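PDB 5UXD: macrolide 2'-phosphotransferase MphH from Brachybacterium faecium, which probably inactivates macrolide antibiotics by transferring a phosphate from a nucleotide to their 2'-hydroxyl, and binds azithromycin in this crystal. Local coordinates for residues W157-F168 with A269-L279. Numbering follows the deposited sequence.
Sequences WRQDLARVGAEF and AAPLGYGLYAL. With ZIT (azithromycin), chain C.
L272 and V164 meet at the middle of this helix pair: L272 CD2 lies 3.6 Å from V164 CG1, and L161 CD1 touches both methyls of L272. V164 points CG2, the branch beside its backbone N, at the neighbouring turn, with L276 CD2 at 4.0 Å. G275 has no side chain, and its CA comes to 5.8 Å from the V164 CA, the nearest pair of CA atoms across the two segments. L276 crosses D160 at about a right angle, its CD1 3.4 Å from D160 OD2. Toward the start of helix 270-281, W157 CZ3 touches A269 CB. At the other end F168 has CG anti to its carbonyl carbon (chi1 -66°), which turns the ring to that helix; A278 CB and L279 CG come to the ring edge, and F168 CE1 lies 3.8 Å from G275 O. L279 CD2 also packs on the methylenes of E167, whose OE1 forms a salt bridge with R287. The two helices, 150-167 and 270-281, belong to the helical part of a kinase-like phosphotransferase fold; the axes of segments 157-167 and 270-279 cross at 64°, and no hydrogen bond joins the two segments. The far side of 270-281 faces azithromycin: its C4A lies 3.7 Å above the centre of the Y277 ring, and Y274 takes C6A over one face. Azithromycin O4B sits 3.0 Å from the backbone G273 C. V164 and F168 also touch L294 of helix 284-294, and W181 meets the W157 ring edge-to-face.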
ATOM      1  N   TRP A 157      12.119 -13.040   5.915  1.00 14.80           N
ATOM      2  CA  TRP A 157      12.115 -12.425   7.236  1.00 10.92           C
ATOM      3  C   TRP A 157      13.319 -12.871   8.060  1.00 14.32           C
ATOM      4  O   TRP A 157      13.892 -12.077   8.810  1.00 15.85           O
ATOM      5  CB  TRP A 157      10.810 -12.754   7.954  1.00 11.40           C
ATOM      6  CG  TRP A 157       9.662 -11.898   7.540  1.00 15.84           C
ATOM      7  CD1 TRP A 157       8.617 -12.254   6.722  1.00 15.17           C
ATOM      8  CD2 TRP A 157       9.408 -10.550   7.949  1.00 18.13           C
ATOM      9  NE1 TRP A 157       7.750 -11.199   6.583  1.00 14.88           N
ATOM     10  CE2 TRP A 157       8.202 -10.147   7.337  1.00 18.45           C
ATOM     11  CE3 TRP A 157      10.086  -9.643   8.767  1.00 16.83           C
ATOM     12  CZ2 TRP A 157       7.663  -8.870   7.515  1.00 17.33           C
ATOM     13  CZ3 TRP A 157       9.549  -8.374   8.942  1.00 13.70           C
ATOM     14  CH2 TRP A 157       8.351  -8.002   8.323  1.00 20.17           C
ATOM     15  N   ARG A 158      13.720 -14.144   7.941  1.00 17.29           N
ATOM     16  CA  ARG A 158      14.904 -14.602   8.666  1.00 15.75           C
ATOM     17  C   ARG A 158      16.159 -13.896   8.168  1.00 18.44           C
ATOM     18  O   ARG A 158      16.997 -13.454   8.968  1.00 19.72           O
ATOM     19  CB  ARG A 158      15.052 -16.122   8.537  1.00 15.50           C
ATOM     20  CG  ARG A 158      14.078 -16.881   9.417  1.00 15.99           C
ATOM     21  CD  ARG A 158      14.058 -18.344   9.061  1.00 17.80           C
ATOM     22  NE  ARG A 158      13.393 -19.162  10.077  1.00 16.62           N
ATOM     23  CZ  ARG A 158      12.709 -20.271   9.812  1.00 16.02           C
ATOM     24  NH1 ARG A 158      12.586 -20.709   8.565  1.00 19.79           N
ATOM     25  NH2 ARG A 158      12.150 -20.959  10.798  1.00 19.77           N
ATOM     26  N   GLN A 159      16.306 -13.777   6.850  1.00 20.40           N
ATOM     27  CA  GLN A 159      17.436 -13.083   6.246  1.00 22.62           C
ATOM     28  C   GLN A 159      17.442 -11.612   6.638  1.00 21.60           C
ATOM     29  O   GLN A 159      18.508 -11.033   6.886  1.00 22.74           O
ATOM     30  CB  GLN A 159      17.384 -13.240   4.728  1.00 21.61           C
ATOM     31  CG  GLN A 159      18.407 -12.428   3.980  1.00 33.92           C
ATOM     32  CD  GLN A 159      18.757 -13.047   2.642  1.00 41.92           C
ATOM     33  OE1 GLN A 159      18.403 -12.518   1.588  1.00 55.53           O
ATOM     34  NE2 GLN A 159      19.444 -14.182   2.677  1.00 51.22           N
ATOM     35  N   ASP A 160      16.250 -11.010   6.624  1.00 23.64           N
ATOM     36  CA  ASP A 160      16.111  -9.592   6.937  1.00 19.07           C
ATOM     37  C   ASP A 160      16.561  -9.302   8.359  1.00 19.45           C
ATOM     38  O   ASP A 160      17.271  -8.322   8.611  1.00 20.61           O
ATOM     39  CB  ASP A 160      14.660  -9.148   6.739  1.00 20.71           C
ATOM     40  CG  ASP A 160      14.254  -9.059   5.263  1.00 24.92           C
ATOM     41  OD1 ASP A 160      15.123  -9.197   4.381  1.00 24.19           O
ATOM     42  OD2 ASP A 160      13.053  -8.845   4.990  1.00 22.31           O
ATOM     43  N   LEU A 161      16.134 -10.134   9.312  1.00 18.18           N
ATOM     44  CA  LEU A 161      16.603  -9.982  10.683  1.00 14.86           C
ATOM     45  C   LEU A 161      18.120 -10.084  10.752  1.00 22.71           C
ATOM     46  O   LEU A 161      18.771  -9.327  11.480  1.00 20.17           O
ATOM     47  CB  LEU A 161      15.948 -11.033  11.584  1.00 18.37           C
ATOM     48  CG  LEU A 161      16.443 -11.088  13.033  1.00 20.02           C
ATOM     49  CD1 LEU A 161      16.248  -9.739  13.707  1.00 21.33           C
ATOM     50  CD2 LEU A 161      15.739 -12.188  13.811  1.00 17.44           C
ATOM     51  N   ALA A 162      18.708 -11.025  10.003  1.00 21.98           N
ATOM     52  CA  ALA A 162      20.153 -11.193  10.075  1.00 27.71           C
ATOM     53  C   ALA A 162      20.871 -10.000   9.463  1.00 24.49           C
ATOM     54  O   ALA A 162      21.865  -9.515  10.014  1.00 25.85           O
ATOM     55  CB  ALA A 162      20.568 -12.491   9.379  1.00 27.67           C
ATOM     56  N   ARG A 163      20.382  -9.513   8.326  1.00 25.15           N
ATOM     57  CA  ARG A 163      21.034  -8.386   7.676  1.00 23.41           C
ATOM     58  C   ARG A 163      20.924  -7.123   8.518  1.00 21.76           C
ATOM     59  O   ARG A 163      21.916  -6.405   8.692  1.00 26.44           O
ATOM     60  CB  ARG A 163      20.440  -8.174   6.287  1.00 28.56           C
ATOM     61  CG  ARG A 163      20.887  -9.224   5.299  1.00 41.06           C
ATOM     62  CD  ARG A 163      20.267  -9.032   3.932  1.00 52.06           C
ATOM     63  NE  ARG A 163      20.916  -9.901   2.954  1.00 57.14           N
ATOM     64  CZ  ARG A 163      20.483 -10.086   1.712  1.00 62.58           C
ATOM     65  NH1 ARG A 163      19.389  -9.464   1.290  1.00 47.95           N
ATOM     66  NH2 ARG A 163      21.145 -10.899   0.894  1.00 62.51           N
ATOM     67  N   VAL A 164      19.734  -6.845   9.063  1.00 21.77           N
ATOM     68  CA  VAL A 164      19.556  -5.655   9.894  1.00 18.12           C
ATOM     69  C   VAL A 164      20.388  -5.780  11.159  1.00 19.93           C
ATOM     70  O   VAL A 164      21.098  -4.850  11.545  1.00 26.34           O
ATOM     71  CB  VAL A 164      18.062  -5.430  10.207  1.00 15.75           C
ATOM     72  CG1 VAL A 164      17.876  -4.284  11.228  1.00 18.20           C
ATOM     73  CG2 VAL A 164      17.289  -5.123   8.936  1.00 20.71           C
ATOM     74  N   GLY A 165      20.366  -6.959  11.785  1.00 16.43           N
ATOM     75  CA  GLY A 165      21.172  -7.180  12.978  1.00 20.09           C
ATOM     76  C   GLY A 165      22.662  -6.996  12.756  1.00 30.13           C
ATOM     77  O   GLY A 165      23.396  -6.672  13.693  1.00 31.65           O
ATOM     78  N   ALA A 166      23.131  -7.191  11.523  1.00 27.98           N
ATOM     79  CA  ALA A 166      24.545  -7.001  11.227  1.00 25.35           C
ATOM     80  C   ALA A 166      24.925  -5.534  11.085  1.00 32.35           C
ATOM     81  O   ALA A 166      26.096  -5.191  11.274  1.00 35.06           O
ATOM     82  CB  ALA A 166      24.927  -7.749   9.948  1.00 28.65           C
ATOM     83  N   GLU A 167      23.972  -4.663  10.752  1.00 25.30           N
ATOM     84  CA  GLU A 167      24.263  -3.251  10.571  1.00 26.69           C
ATOM     85  C   GLU A 167      23.764  -2.365  11.702  1.00 28.18           C
ATOM     86  O   GLU A 167      24.245  -1.235  11.826  1.00 23.70           O
ATOM     87  CB  GLU A 167      23.660  -2.753   9.251  1.00 26.80           C
ATOM     88  CG  GLU A 167      24.289  -3.372   8.022  1.00 32.24           C
ATOM     89  CD  GLU A 167      25.588  -2.692   7.661  1.00 47.16           C
ATOM     90  OE1 GLU A 167      25.724  -1.487   7.974  1.00 40.69           O
ATOM     91  OE2 GLU A 167      26.464  -3.352   7.065  1.00 52.06           O
ATOM     92  N   PHE A 168      22.838  -2.850  12.531  1.00 23.24           N
ATOM     93  CA  PHE A 168      22.227  -2.063  13.593  1.00 25.76           C
ATOM     94  C   PHE A 168      22.270  -2.820  14.911  1.00 30.25           C
ATOM     95  O   PHE A 168      22.177  -4.047  14.940  1.00 26.85           O
ATOM     96  CB  PHE A 168      20.752  -1.748  13.315  1.00 22.22           C
ATOM     97  CG  PHE A 168      20.511  -0.860  12.136  1.00 23.49           C
ATOM     98  CD1 PHE A 168      20.404  -1.398  10.864  1.00 20.66           C
ATOM     99  CD2 PHE A 168      20.344   0.506  12.300  1.00 26.29           C
ATOM    100  CE1 PHE A 168      20.164  -0.600   9.776  1.00 21.11           C
ATOM    101  CE2 PHE A 168      20.097   1.317  11.209  1.00 24.92           C
ATOM    102  CZ  PHE A 168      20.008   0.766   9.945  1.00 25.28           C
ATOM    103  N   ALA A 269       7.382  -6.005  13.910  1.00 11.55           N
ATOM    104  CA  ALA A 269       8.676  -6.095  13.251  1.00 14.61           C
ATOM    105  C   ALA A 269       8.880  -4.977  12.238  1.00 14.61           C
ATOM    106  O   ALA A 269       9.835  -5.020  11.450  1.00 18.68           O
ATOM    107  CB  ALA A 269       8.820  -7.466  12.587  1.00 15.24           C
ATOM    108  N   ALA A 270       8.004  -3.980  12.254  1.00 15.62           N
ATOM    109  CA  ALA A 270       8.204  -2.778  11.451  1.00 16.68           C
ATOM    110  C   ALA A 270       9.593  -2.167  11.590  1.00 16.43           C
ATOM    111  O   ALA A 270      10.105  -1.664  10.577  1.00 19.74           O
ATOM    112  CB  ALA A 270       7.131  -1.737  11.805  1.00 15.55           C
ATOM    113  N   PRO A 271      10.245  -2.151  12.762  1.00 13.30           N
ATOM    114  CA  PRO A 271      11.615  -1.600  12.799  1.00 17.17           C
ATOM    115  C   PRO A 271      12.576  -2.298  11.855  1.00 20.07           C
ATOM    116  O   PRO A 271      13.526  -1.662  11.378  1.00 16.81           O
ATOM    117  CB  PRO A 271      12.027  -1.773  14.264  1.00 16.62           C
ATOM    118  CG  PRO A 271      10.692  -1.714  15.017  1.00 19.59           C
ATOM    119  CD  PRO A 271       9.750  -2.456  14.122  1.00 19.86           C
ATOM    120  N   LEU A 272      12.362  -3.589  11.564  1.00 18.83           N
ATOM    121  CA  LEU A 272      13.232  -4.215  10.574  1.00 18.34           C
ATOM    122  C   LEU A 272      12.977  -3.660   9.177  1.00 19.66           C
ATOM    123  O   LEU A 272      13.917  -3.474   8.392  1.00 18.38           O
ATOM    124  CB  LEU A 272      13.042  -5.730  10.559  1.00 16.04           C
ATOM    125  CG  LEU A 272      13.514  -6.527  11.776  1.00 19.40           C
ATOM    126  CD1 LEU A 272      13.092  -8.006  11.668  1.00 16.48           C
ATOM    127  CD2 LEU A 272      15.025  -6.391  11.952  1.00 22.31           C
ATOM    128  N   GLY A 273      11.735  -3.324   8.831  1.00 22.49           N
ATOM    129  CA  GLY A 273      11.498  -2.638   7.569  1.00 21.43           C
ATOM    130  C   GLY A 273      12.207  -1.299   7.492  1.00 23.57           C
ATOM    131  O   GLY A 273      12.726  -0.918   6.435  1.00 19.70           O
ATOM    132  N   TYR A 274      12.221  -0.551   8.602  1.00 23.10           N
ATOM    133  CA  TYR A 274      12.969   0.704   8.647  1.00 18.69           C
ATOM    134  C   TYR A 274      14.456   0.459   8.429  1.00 20.05           C
ATOM    135  O   TYR A 274      15.120   1.219   7.709  1.00 24.65           O
ATOM    136  CB  TYR A 274      12.739   1.404   9.992  1.00 17.96           C
ATOM    137  CG  TYR A 274      12.469   2.893   9.915  1.00 14.78           C
ATOM    138  CD1 TYR A 274      13.166   3.708   9.032  1.00 23.57           C
ATOM    139  CD2 TYR A 274      11.520   3.486  10.746  1.00 21.66           C
ATOM    140  CE1 TYR A 274      12.910   5.076   8.966  1.00 24.97           C
ATOM    141  CE2 TYR A 274      11.256   4.854  10.685  1.00 28.34           C
ATOM    142  CZ  TYR A 274      11.957   5.642   9.793  1.00 32.51           C
ATOM    143  OH  TYR A 274      11.707   7.004   9.725  1.00 24.04           O
ATOM    144  N   GLY A 275      15.003  -0.584   9.063  1.00 21.06           N
ATOM    145  CA  GLY A 275      16.412  -0.891   8.873  1.00 20.66           C
ATOM    146  C   GLY A 275      16.728  -1.213   7.427  1.00 20.55           C
ATOM    147  O   GLY A 275      17.715  -0.723   6.868  1.00 22.89           O
ATOM    148  N   LEU A 276      15.875  -2.031   6.799  1.00 23.76           N
ATOM    149  CA  LEU A 276      16.047  -2.374   5.390  1.00 24.15           C
ATOM    150  C   LEU A 276      16.018  -1.135   4.513  1.00 28.74           C
ATOM    151  O   LEU A 276      16.841  -0.993   3.602  1.00 26.30           O
ATOM    152  CB  LEU A 276      14.952  -3.347   4.946  1.00 21.18           C
ATOM    153  CG  LEU A 276      15.032  -4.769   5.509  1.00 19.05           C
ATOM    154  CD1 LEU A 276      13.819  -5.584   5.084  1.00 26.27           C
ATOM    155  CD2 LEU A 276      16.314  -5.470   5.097  1.00 22.31           C
ATOM    156  N   TYR A 277      15.050  -0.246   4.754  1.00 21.42           N
ATOM    157  CA  TYR A 277      14.951   0.987   3.975  1.00 18.37           C
ATOM    158  C   TYR A 277      16.221   1.814   4.111  1.00 29.06           C
ATOM    159  O   TYR A 277      16.785   2.277   3.111  1.00 29.71           O
ATOM    160  CB  TYR A 277      13.722   1.780   4.423  1.00 19.02           C
ATOM    161  CG  TYR A 277      13.457   3.048   3.628  1.00 26.62           C
ATOM    162  CD1 TYR A 277      13.445   4.295   4.245  1.00 35.65           C
ATOM    163  CD2 TYR A 277      13.248   2.999   2.258  1.00 32.55           C
ATOM    164  CE1 TYR A 277      13.209   5.455   3.518  1.00 29.47           C
ATOM    165  CE2 TYR A 277      13.017   4.154   1.522  1.00 35.12           C
ATOM    166  CZ  TYR A 277      12.998   5.376   2.161  1.00 36.32           C
ATOM    167  OH  TYR A 277      12.771   6.521   1.435  1.00 55.45           O
ATOM    168  N   ALA A 278      16.708   1.979   5.343  1.00 32.10           N
ATOM    169  CA  ALA A 278      17.932   2.745   5.562  1.00 28.99           C
ATOM    170  C   ALA A 278      19.107   2.156   4.791  1.00 30.71           C
ATOM    171  O   ALA A 278      19.892   2.896   4.186  1.00 25.82           O
ATOM    172  CB  ALA A 278      18.246   2.814   7.059  1.00 19.83           C
ATOM    173  N   LEU A 279      19.254   0.825   4.808  1.00 25.39           N
ATOM    174  CA  LEU A 279      20.341   0.190   4.070  1.00 24.38           C
ATOM    175  C   LEU A 279      20.173   0.368   2.565  1.00 30.10           C
ATOM    176  O   LEU A 279      21.169   0.419   1.828  1.00 26.54           O
ATOM    177  CB  LEU A 279      20.413  -1.299   4.427  1.00 27.20           C
ATOM    178  CG  LEU A 279      20.949  -1.593   5.824  1.00 22.70           C
ATOM    179  CD1 LEU A 279      20.730  -3.047   6.188  1.00 28.66           C
ATOM    180  CD2 LEU A 279      22.425  -1.216   5.902  1.00 34.08           C
TER
HETATM  181  C1  ZIT C 501       2.133   2.578   9.019  1.00 28.02           C
HETATM  182  C2  ZIT C 501       2.854   2.259   7.666  1.00 34.28           C
HETATM  183  C3  ZIT C 501       4.307   2.602   7.892  1.00 26.61           C
HETATM  184  C4  ZIT C 501       4.472   4.040   7.337  1.00 34.43           C
HETATM  185  C5  ZIT C 501       5.921   4.546   7.453  1.00 33.65           C
HETATM  186  C6  ZIT C 501       5.972   5.605   8.521  1.00 37.85           C
HETATM  187  C7  ZIT C 501       5.515   6.973   7.966  1.00 32.18           C
HETATM  188  C8  ZIT C 501       5.587   8.047   9.102  1.00 37.06           C
HETATM  189  C9  ZIT C 501       4.164   8.428   9.597  1.00 34.94           C
HETATM  190  N10 ZIT C 501       3.644   7.378  10.622  1.00 38.42           N
HETATM  191  C11 ZIT C 501       2.201   7.219  10.625  1.00 44.11           C
HETATM  192  C12 ZIT C 501       1.856   5.736  10.842  1.00 38.32           C
HETATM  193  C13 ZIT C 501       0.416   5.324  10.526  1.00 42.78           C
HETATM  194  C14 ZIT C 501       0.380   3.817  10.276  1.00 32.34           C
HETATM  195  C15 ZIT C 501      -1.057   3.335  10.287  1.00 37.69           C
HETATM  196  C16 ZIT C 501      -1.134   1.850   9.809  1.00 34.49           C
HETATM  197  C17 ZIT C 501       2.549   0.859   7.231  1.00 37.88           C
HETATM  198  C18 ZIT C 501       3.963   4.074   5.919  1.00 34.45           C
HETATM  199  C19 ZIT C 501       7.405   5.697   9.061  1.00 33.46           C
HETATM  200  C20 ZIT C 501       6.287   9.223   8.616  1.00 45.89           C
HETATM  201  C21 ZIT C 501       4.196   7.672  11.953  1.00 30.11           C
HETATM  202  C22 ZIT C 501       1.553   8.091  11.681  1.00 48.31           C
HETATM  203  C23 ZIT C 501      -0.131   6.039   9.280  1.00 40.34           C
HETATM  204  O1  ZIT C 501       2.551   2.102  10.058  1.00 40.89           O
HETATM  205  O6  ZIT C 501       5.113   5.261   9.599  1.00 37.50           O
HETATM  206  O12 ZIT C 501       2.132   5.352  12.169  1.00 40.35           O
HETATM  207  O13 ZIT C 501      -0.421   5.634  11.659  1.00 45.91           O
HETATM  208  O14 ZIT C 501       0.940   3.506   8.986  1.00 33.56           O
HETATM  209  C1A ZIT C 501       7.328   4.346   5.522  1.00 39.15           C
HETATM  210  C2A ZIT C 501       7.549   4.874   4.120  1.00 42.63           C
HETATM  211  C3A ZIT C 501       8.447   3.951   3.379  1.00 37.51           C
HETATM  212  C4A ZIT C 501       9.712   3.754   4.111  1.00 40.62           C
HETATM  213  C5A ZIT C 501       9.533   3.449   5.604  1.00 27.64           C
HETATM  214  C6A ZIT C 501      10.802   3.548   6.344  1.00 29.39           C
HETATM  215  C7A ZIT C 501       9.430   5.730   2.058  1.00 51.69           C
HETATM  216  C8A ZIT C 501       9.415   3.530   1.165  1.00 37.87           C
HETATM  217  O1A ZIT C 501       6.363   5.094   6.214  1.00 33.55           O
HETATM  218  O2A ZIT C 501       6.311   5.018   3.419  1.00 45.90           O
HETATM  219  N3A ZIT C 501       8.691   4.496   2.005  1.00 48.10           N
HETATM  220  O5A ZIT C 501       8.590   4.356   6.271  1.00 38.05           O
HETATM  221  C1B ZIT C 501       5.670   0.642   8.208  1.00 33.47           C
HETATM  222  C2B ZIT C 501       5.933  -0.634   7.449  1.00 24.73           C
HETATM  223  C3B ZIT C 501       7.223  -0.622   6.711  1.00 27.42           C
HETATM  224  C4B ZIT C 501       8.339  -0.246   7.611  1.00 27.28           C
HETATM  225  C5B ZIT C 501       8.072   1.089   8.249  1.00 30.61           C
HETATM  226  C6B ZIT C 501       9.253   1.424   9.111  1.00 22.96           C
HETATM  227  C7B ZIT C 501       7.466  -2.061   6.106  1.00 29.57           C
HETATM  228  C8B ZIT C 501       6.661  -0.038   4.426  1.00 38.84           C
HETATM  229  O1B ZIT C 501       5.245   1.658   7.309  1.00 39.24           O
HETATM  230  O3B ZIT C 501       7.181   0.373   5.668  1.00 32.16           O
HETATM  231  O4B ZIT C 501       9.539  -0.064   6.828  1.00 30.87           O
HETATM  232  O5B ZIT C 501       6.823   1.116   9.035  1.00 27.59           O